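Beta-lactamase (Burkholderia cenocepacia, PDB 5E2G) is a class C beta-lactamase family member that probably hydrolyses beta-lactams to substituted beta-amino acids, and may act as a D-alanine carboxypeptidase. Local coordinates at residues Lys89-Leu94 against Gly128-Leu133. Numbering follows the deposited sequence.
Sequences KYLPEL and GLIRYL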
loop_
_atom_site.group_PDB
_atom_site.type_symbol
_atom_site.label_atom_id
_atom_site.label_comp_id
_atom_site.label_asym_id
_atom_site.label_seq_id
_atom_site.Cartn_x
_atom_site.Cartn_y
_atom_site.Cartn_z
ATOM N N LYS A 89 -2.768 -24.300 -7.128
ATOM C CA LYS A 89 -2.937 -25.063 -5.894
ATOM C C LYS A 89 -4.267 -24.745 -5.226
ATOM O O LYS A 89 -4.927 -25.640 -4.689
ATOM C CB LYS A 89 -1.789 -24.772 -4.931
ATOM C CG LYS A 89 -1.926 -25.456 -3.593
ATOM C CD LYS A 89 -0.810 -25.057 -2.648
ATOM C CE LYS A 89 -0.873 -25.855 -1.360
ATOM N NZ LYS A 89 0.232 -25.491 -0.419
ATOM N N TYR A 90 -4.673 -23.475 -5.244
ATOM C CA TYR A 90 -5.888 -23.031 -4.575
ATOM C C TYR A 90 -7.076 -22.875 -5.518
ATOM O O TYR A 90 -8.220 -22.902 -5.055
ATOM C CB TYR A 90 -5.607 -21.719 -3.832
ATOM C CG TYR A 90 -4.453 -21.885 -2.869
ATOM C CD1 TYR A 90 -4.616 -22.606 -1.698
ATOM C CD2 TYR A 90 -3.189 -21.360 -3.148
ATOM C CE1 TYR A 90 -3.569 -22.788 -0.816
ATOM C CE2 TYR A 90 -2.134 -21.534 -2.271
ATOM C CZ TYR A 90 -2.332 -22.253 -1.105
ATOM O OH TYR A 90 -1.311 -22.453 -0.204
ATOM N N LEU A 91 -6.834 -22.729 -6.820
ATOM C CA LEU A 91 -7.879 -22.746 -7.841
ATOM C C LEU A 91 -7.608 -23.947 -8.730
ATOM O O LEU A 91 -6.925 -23.831 -9.755
ATOM C CB LEU A 91 -7.898 -21.455 -8.656
ATOM C CG LEU A 91 -8.230 -20.181 -7.889
ATOM C CD1 LEU A 91 -8.192 -18.989 -8.836
ATOM C CD2 LEU A 91 -9.582 -20.298 -7.181
ATOM N N PRO A 92 -8.125 -25.120 -8.380
ATOM C CA PRO A 92 -7.746 -26.340 -9.105
ATOM C C PRO A 92 -8.111 -26.330 -10.579
ATOM O O PRO A 92 -7.457 -27.019 -11.369
ATOM C CB PRO A 92 -8.509 -27.435 -8.351
ATOM C CG PRO A 92 -8.767 -26.863 -7.006
ATOM C CD PRO A 92 -8.980 -25.403 -7.220
ATOM N N GLU A 93 -9.148 -25.585 -10.970
ATOM C CA GLU A 93 -9.540 -25.539 -12.376
ATOM C C GLU A 93 -8.412 -25.009 -13.252
ATOM O O GLU A 93 -8.213 -25.485 -14.377
ATOM C CB GLU A 93 -10.788 -24.671 -12.546
ATOM C CG GLU A 93 -11.994 -25.102 -11.727
ATOM C CD GLU A 93 -13.307 -24.762 -12.421
ATOM O OE1 GLU A 93 -13.362 -24.885 -13.665
ATOM O OE2 GLU A 93 -14.276 -24.367 -11.734
ATOM N N LEU A 94 -7.666 -24.018 -12.753
ATOM C CA LEU A 94 -6.611 -23.363 -13.513
ATOM C C LEU A 94 -5.397 -24.243 -13.727
ATOM O O LEU A 94 -4.489 -23.837 -14.459
ATOM C CB LEU A 94 -6.175 -22.080 -12.814
ATOM C CG LEU A 94 -7.271 -21.050 -12.576
ATOM C CD1 LEU A 94 -6.691 -19.768 -11.972
ATOM C CD2 LEU A 94 -8.006 -20.769 -13.876
ATOM N N GLY A 128 -17.103 -16.208 -13.279
ATOM C CA GLY A 128 -16.577 -15.422 -14.385
ATOM C C GLY A 128 -15.125 -15.029 -14.190
ATOM O O GLY A 128 -14.359 -14.947 -15.155
ATOM N N LEU A 129 -14.733 -14.761 -12.942
ATOM C CA LEU A 129 -13.321 -14.568 -12.624
ATOM C C LEU A 129 -12.501 -15.782 -13.040
ATOM O O LEU A 129 -11.489 -15.655 -13.743
ATOM C CB LEU A 129 -13.155 -14.293 -11.129
ATOM C CG LEU A 129 -11.718 -14.340 -10.608
ATOM C CD1 LEU A 129 -10.896 -13.266 -11.279
ATOM C CD2 LEU A 129 -11.667 -14.201 -9.091
ATOM N N ILE A 130 -12.923 -16.972 -12.607
ATOM C CA ILE A 130 -12.267 -18.198 -13.044
ATOM C C ILE A 130 -12.283 -18.288 -14.560
ATOM O O ILE A 130 -11.311 -18.738 -15.180
ATOM C CB ILE A 130 -12.940 -19.419 -12.399
ATOM C CG1 ILE A 130 -12.818 -19.346 -10.877
ATOM C CG2 ILE A 130 -12.328 -20.697 -12.935
ATOM C CD1 ILE A 130 -11.405 -19.449 -10.370
ATOM N N ARG A 131 -13.381 -17.850 -15.182
ATOM C CA ARG A 131 -13.413 -17.784 -16.639
ATOM C C ARG A 131 -12.337 -16.849 -17.165
ATOM O O ARG A 131 -11.656 -17.167 -18.148
ATOM C CB ARG A 131 -14.792 -17.342 -17.127
ATOM C CG ARG A 131 -15.855 -18.430 -17.058
ATOM C CD ARG A 131 -17.104 -18.072 -17.879
ATOM N NE ARG A 131 -18.304 -17.902 -17.054
ATOM C CZ ARG A 131 -18.846 -16.725 -16.753
ATOM N NH1 ARG A 131 -18.301 -15.603 -17.214
ATOM N NH2 ARG A 131 -19.935 -16.669 -15.997
ATOM N N TYR A 132 -12.156 -15.692 -16.520
ATOM C CA TYR A 132 -11.146 -14.754 -16.996
ATOM C C TYR A 132 -9.740 -15.309 -16.812
ATOM O O TYR A 132 -8.901 -15.202 -17.716
ATOM C CB TYR A 132 -11.268 -13.408 -16.293
ATOM C CG TYR A 132 -10.038 -12.577 -16.544
ATOM C CD1 TYR A 132 -9.671 -12.218 -17.843
ATOM C CD2 TYR A 132 -9.218 -12.180 -15.494
ATOM C CE1 TYR A 132 -8.528 -11.476 -18.087
ATOM C CE2 TYR A 132 -8.071 -11.432 -15.725
ATOM C CZ TYR A 132 -7.729 -11.083 -17.022
ATOM O OH TYR A 132 -6.588 -10.338 -17.248
ATOM N N LEU A 133 -9.453 -15.888 -15.648
ATOM C CA LEU A 133 -8.114 -16.416 -15.413
ATOM C C LEU A 133 -7.789 -17.568 -16.354
ATOM O O LEU A 133 -6.629 -17.738 -16.753
ATOM C CB LEU A 133 -7.977 -16.860 -13.960
ATOM C CG LEU A 133 -8.130 -15.743 -12.935
ATOM C CD1 LEU A 133 -8.247 -16.308 -11.532
ATOM C CD2 LEU A 133 -6.954 -14.798 -13.032
#
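I130 and L94 bury the most surface where residues 89-94 lean on one side of helix 126-135, and no hydrogen bond crosses the gap. I130 sends its ethyl arm outward, with CG1 anti to its own carbonyl carbon (chi1 -61°), so that CD1 meets the forked end of L91. I130 CD1 lies 3.6 Å from L91 CD1 and 3.8 Å from L91 CD2, touching both methyls as the two side chains cross obliquely. The other branch, I130 CG2, faces the carboxylate carbon of exposed E93, whose CD is 4.2 Å away. L94 takes the next position along the helix, its CD1 3.7 Å from L133 CB and its CD2 slightly farther from the same atom. The pairing of I130 with L133 reflects the helical repeat, which puts residues three apart on the same side. This is the helical domain of the serine beta-lactamase fold, away from the large antiparallel sheet, and helix 150-164 adds M155 and W158 against L91. L133 CD1 sits against the adjoining methyls of the two other leucines, 3.8 Å from both L91 CD1 and L94 CD1, while F99 packs on L94 and L133. A backbone bond from L94 N to L91 O, 3.1 Å long, closes the short 3-10 turn and brings both leucines round to the helix.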